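Local coordinates for imidazolonepropionase (PDB 2Q09), which catalyses the hydrolytic ring opening of imidazolone-5-propanoate to N-formimidoyl-L-glutamate, the third step of histidine degradation, at residues R156-L161 against I167-T172; H30-H35 against A373-W378. All blocks are in the same frame, centred on the assembly; numbering follows the deposited sequence.

Contact 1: residues R156-L161 against I167-T172; sequences RVARRL and IRVKTT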
# COMPACT_ATOMS: atom_id res chain seq x y z
N ARG A 156 3.48 11.45 12.00
CA ARG A 156 2.62 11.61 13.16
C ARG A 156 1.16 11.65 12.72
O ARG A 156 0.29 11.10 13.40
CB ARG A 156 2.97 12.88 13.95
CG ARG A 156 4.23 12.73 14.79
CD ARG A 156 4.33 13.82 15.86
NE ARG A 156 4.58 15.13 15.28
CZ ARG A 156 5.78 15.58 14.93
NH1 ARG A 156 6.85 14.83 15.10
NH2 ARG A 156 5.89 16.79 14.40
N VAL A 157 0.87 12.32 11.61
CA VAL A 157 -0.50 12.38 11.12
C VAL A 157 -0.95 10.96 10.77
O VAL A 157 -2.10 10.59 11.02
CB VAL A 157 -0.62 13.27 9.85
CG1 VAL A 157 -2.01 13.09 9.22
CG2 VAL A 157 -0.41 14.73 10.22
N ALA A 158 -0.05 10.18 10.18
CA ALA A 158 -0.37 8.80 9.82
C ALA A 158 -0.77 8.00 11.07
O ALA A 158 -1.79 7.32 11.08
CB ALA A 158 0.81 8.15 9.11
N ARG A 159 0.04 8.10 12.12
CA ARG A 159 -0.27 7.41 13.37
C ARG A 159 -1.62 7.89 13.89
O ARG A 159 -2.41 7.10 14.41
CB ARG A 159 0.79 7.69 14.45
CG ARG A 159 2.16 7.09 14.19
CD ARG A 159 2.14 5.55 14.14
NE ARG A 159 3.51 5.03 14.08
CZ ARG A 159 3.87 3.88 13.53
NH1 ARG A 159 2.96 3.08 12.98
NH2 ARG A 159 5.15 3.52 13.53
N ARG A 160 -1.88 9.20 13.79
CA ARG A 160 -3.16 9.77 14.26
C ARG A 160 -4.34 9.15 13.53
O ARG A 160 -5.39 8.88 14.12
CB ARG A 160 -3.19 11.28 14.05
CG ARG A 160 -2.85 12.08 15.28
CD ARG A 160 -2.73 13.57 14.97
NE ARG A 160 -4.00 14.29 15.00
CZ ARG A 160 -4.10 15.60 14.76
NH1 ARG A 160 -3.02 16.32 14.48
NH2 ARG A 160 -5.28 16.19 14.83
N LEU A 161 -4.19 8.95 12.22
CA LEU A 161 -5.26 8.36 11.43
C LEU A 161 -5.55 6.95 11.89
O LEU A 161 -6.72 6.55 12.00
CB LEU A 161 -4.88 8.37 9.94
CG LEU A 161 -4.75 9.78 9.34
CD1 LEU A 161 -4.05 9.72 8.00
CD2 LEU A 161 -6.15 10.38 9.20
N ILE A 167 -8.84 1.30 11.22
CA ILE A 167 -8.00 0.83 10.13
C ILE A 167 -6.55 0.76 10.60
O ILE A 167 -6.11 1.61 11.38
CB ILE A 167 -8.16 1.81 8.92
CG1 ILE A 167 -7.72 1.15 7.60
CG2 ILE A 167 -7.40 3.10 9.19
CD1 ILE A 167 -6.25 0.91 7.48
N ARG A 168 -5.81 -0.26 10.15
CA ARG A 168 -4.41 -0.40 10.54
C ARG A 168 -3.55 0.44 9.60
O ARG A 168 -3.72 0.42 8.38
CB ARG A 168 -3.97 -1.87 10.47
CG ARG A 168 -4.75 -2.80 11.39
CD ARG A 168 -4.33 -4.25 11.17
NE ARG A 168 -5.20 -5.19 11.87
CZ ARG A 168 -5.12 -5.49 13.16
NH1 ARG A 168 -4.19 -4.93 13.92
NH2 ARG A 168 -5.98 -6.36 13.69
N VAL A 169 -2.61 1.18 10.18
CA VAL A 169 -1.73 2.02 9.38
C VAL A 169 -0.28 1.64 9.55
O VAL A 169 0.20 1.50 10.67
CB VAL A 169 -1.88 3.52 9.75
CG1 VAL A 169 -0.91 4.36 8.93
CG2 VAL A 169 -3.32 3.97 9.51
N LYS A 170 0.42 1.45 8.44
CA LYS A 170 1.84 1.15 8.47
C LYS A 170 2.47 2.43 7.92
O LYS A 170 2.03 2.95 6.89
CB LYS A 170 2.17 -0.03 7.55
CG LYS A 170 1.43 -1.32 7.91
CD LYS A 170 1.79 -1.84 9.30
CE LYS A 170 3.23 -2.31 9.39
NZ LYS A 170 3.49 -2.98 10.69
N THR A 171 3.48 2.94 8.61
CA THR A 171 4.12 4.17 8.15
C THR A 171 5.43 3.89 7.45
O THR A 171 6.15 2.95 7.78
CB THR A 171 4.39 5.12 9.33
OG1 THR A 171 5.24 4.47 10.28
CG2 THR A 171 3.08 5.51 10.00
N THR A 172 5.76 4.75 6.49
CA THR A 172 6.99 4.59 5.74
C THR A 172 7.66 5.94 5.54
O THR A 172 7.05 6.88 5.02
CB THR A 172 6.72 3.94 4.37
OG1 THR A 172 6.13 2.65 4.56
CG2 THR A 172 8.02 3.78 3.60
O HOH W 1 0.18 3.26 12.79

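Contact 2: residues H30-H35 against A373-W378; sequences HALGVH and ADFLVW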
# COMPACT_ATOMS: atom_id res chain seq x y z
N HIS A 30 -18.97 -21.92 6.25
CA HIS A 30 -18.29 -22.17 7.51
C HIS A 30 -18.81 -21.26 8.61
O HIS A 30 -19.66 -20.41 8.40
CB HIS A 30 -16.79 -21.92 7.39
CG HIS A 30 -16.00 -23.08 6.86
ND1 HIS A 30 -16.27 -23.67 5.64
CD2 HIS A 30 -14.94 -23.74 7.38
CE1 HIS A 30 -15.40 -24.65 5.44
NE2 HIS A 30 -14.59 -24.71 6.48
N ALA A 31 -18.26 -21.47 9.80
CA ALA A 31 -18.57 -20.66 10.97
C ALA A 31 -17.22 -20.06 11.35
O ALA A 31 -16.23 -20.79 11.46
CB ALA A 31 -19.09 -21.54 12.11
N LEU A 32 -17.17 -18.75 11.51
CA LEU A 32 -15.92 -18.09 11.86
C LEU A 32 -16.02 -17.48 13.26
O LEU A 32 -16.84 -16.60 13.50
CB LEU A 32 -15.57 -17.01 10.83
CG LEU A 32 -14.18 -16.37 10.89
CD1 LEU A 32 -13.96 -15.51 9.66
CD2 LEU A 32 -14.05 -15.53 12.16
N GLY A 33 -15.17 -17.95 14.17
CA GLY A 33 -15.19 -17.44 15.53
C GLY A 33 -13.91 -16.69 15.84
O GLY A 33 -12.83 -17.07 15.38
N VAL A 34 -14.01 -15.62 16.60
CA VAL A 34 -12.82 -14.85 16.93
C VAL A 34 -12.57 -14.83 18.43
O VAL A 34 -13.49 -14.88 19.24
CB VAL A 34 -12.94 -13.39 16.40
CG1 VAL A 34 -13.27 -13.41 14.92
CG2 VAL A 34 -13.98 -12.62 17.18
N HIS A 35 -11.29 -14.76 18.79
CA HIS A 35 -10.91 -14.70 20.19
C HIS A 35 -9.72 -13.78 20.33
O HIS A 35 -8.67 -14.00 19.71
CB HIS A 35 -10.57 -16.08 20.74
CG HIS A 35 -10.39 -16.09 22.22
ND1 HIS A 35 -11.40 -15.73 23.09
CD2 HIS A 35 -9.32 -16.38 22.99
CE1 HIS A 35 -10.95 -15.78 24.33
NE2 HIS A 35 -9.69 -16.18 24.30
N ALA A 373 -8.10 -11.14 13.07
CA ALA A 373 -9.47 -11.17 12.57
C ALA A 373 -9.85 -9.92 11.78
O ALA A 373 -10.69 -9.13 12.22
CB ALA A 373 -10.44 -11.38 13.73
N ASP A 374 -9.23 -9.77 10.61
CA ASP A 374 -9.51 -8.65 9.72
C ASP A 374 -10.18 -9.27 8.50
O ASP A 374 -9.51 -9.82 7.62
CB ASP A 374 -8.21 -7.96 9.30
CG ASP A 374 -7.61 -7.10 10.40
OD1 ASP A 374 -8.08 -7.21 11.56
OD2 ASP A 374 -6.68 -6.32 10.10
N PHE A 375 -11.51 -9.22 8.46
CA PHE A 375 -12.22 -9.81 7.35
C PHE A 375 -13.44 -9.00 6.94
O PHE A 375 -13.88 -8.09 7.67
CB PHE A 375 -12.61 -11.26 7.67
CG PHE A 375 -13.45 -11.41 8.90
CD1 PHE A 375 -14.83 -11.28 8.85
CD2 PHE A 375 -12.86 -11.71 10.13
CE1 PHE A 375 -15.62 -11.46 9.99
CE2 PHE A 375 -13.62 -11.88 11.27
CZ PHE A 375 -15.01 -11.75 11.21
N LEU A 376 -14.00 -9.34 5.78
CA LEU A 376 -15.13 -8.61 5.24
C LEU A 376 -16.26 -9.52 4.78
O LEU A 376 -16.01 -10.57 4.18
CB LEU A 376 -14.68 -7.78 4.04
CG LEU A 376 -13.36 -7.01 4.17
CD1 LEU A 376 -12.94 -6.50 2.80
CD2 LEU A 376 -13.55 -5.85 5.16
N VAL A 377 -17.49 -9.11 5.03
CA VAL A 377 -18.66 -9.86 4.59
C VAL A 377 -19.28 -9.00 3.49
O VAL A 377 -19.69 -7.87 3.74
CB VAL A 377 -19.69 -10.05 5.71
CG1 VAL A 377 -20.93 -10.75 5.14
CG2 VAL A 377 -19.09 -10.89 6.83
N TRP A 378 -19.34 -9.54 2.28
CA TRP A 378 -19.88 -8.80 1.14
C TRP A 378 -21.29 -9.20 0.75
O TRP A 378 -21.78 -10.24 1.16
CB TRP A 378 -18.99 -9.01 -0.08
CG TRP A 378 -17.56 -8.67 0.12
CD1 TRP A 378 -16.57 -9.48 0.60
CD2 TRP A 378 -16.93 -7.42 -0.21
NE1 TRP A 378 -15.36 -8.82 0.58
CE2 TRP A 378 -15.56 -7.56 0.09
CE3 TRP A 378 -17.41 -6.21 -0.73
CZ2 TRP A 378 -14.64 -6.52 -0.13
CZ3 TRP A 378 -16.49 -5.17 -0.94
CH2 TRP A 378 -15.13 -5.34 -0.65

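Contact 1: residues R156-L161 against I167-T172
A158 and R159 of helix 156-161 lie against V169 and T171 of strand 168-172, with the two axes running nearly antiparallel at 168° and 8.0 Å apart at closest approach. This is the helix-to-strand return of a beta-alpha-beta unit in the TIM barrel of the amidohydrolase fold: strand 135-141, helix 148-164, strand 168-176. The small A158 lets the helix sit close, its CB meeting T171 CG2 at 3.6 Å. Beside it, V169 CG1 reaches the backbone O of A158 at 3.8 Å. R159 starts out pointing away from the strand, but its chain bends at chi2 (-62°) and brings the guanidinium back across T171 at about a right angle. T171 OG1 sits 3.3 Å above the guanidinium plane, offset toward the rim. That is a poor angle for a bond from NH2, and the hydroxyl is hydrogen-bonded instead to L207 O. R159 itself is held from beyond the two segments, NH2 by G206 O and NH1 by a salt bridge to D209 OD2. The same carboxylate oxygen takes the backbone N-H of T171, so D209 fixes both strand and arginine. Between R159 and V169 a water lies in the guanidinium plane at its edge, accepting from R159 NH1 at 2.8 Å and donating to V169 O at 2.8 Å.

Contact 2: residues H30-H35 against A373-W378
L32 and F375 approach from opposite directions, the leucine coming down on a face of the ring, strand 30-35 and strand 375-378 being joined here by side chains alone. This is the apolar interior of the small beta-sandwich that many amidohydrolases, this one included, build from both ends of the chain beside the barrel. The central contact is a CH-pi one: L32 CD1 stands over the middle of the F375 ring, 4.0 Å from its centroid and only 10° off the ring normal. The other methyl, L32 CD2, leans to the rim of the ring and touches F375 CE2 at 3.8 Å. V34 comes in at the ring edge, where its CG1 lies near the plane and 4.0 Å from F375 CE2. That same methyl packs on A373 CB at 3.7 Å, so it bridges the ring and the residue two places before it. Cutting L32 back to an alanine removes both methyls, and this face of the phenyl ring is likely to be left without its cover and the ring freer to shift. Farther out, W9 meets the F375 ring edge-to-face and also touches V34, while V64 and V399 pack on F375 from the strands next to its own. Backbone bonds from L32 to W9 and from G33 to H40 and A41 hold strand 30-35 between its neighbours. F375 is set for the leucine by its first torsion of 58°, which places CG between the backbone N and the carbonyl carbon.

How the contacts relate
Contact 1 belongs to the barrel and contact 2 to the smaller domain beside it, their centres about 24 Å apart. Along the chain, contact 1 is nested inside the long loop that contact 2 closes. A salt bridge ties them directly: R168 NE, one residue before V169, lies 2.6 Å from OD2 of D374, the residue between A373 and F375 in sequence. D374 OD1 also accepts the backbone N-H of N401. Contact 1 is the nearer to the chemistry. The A158 side chain is about 11 Å from those of H74, an iron ligand, and Y144, which lines the inhibitor pocket. Contact 2 lies away from both sites.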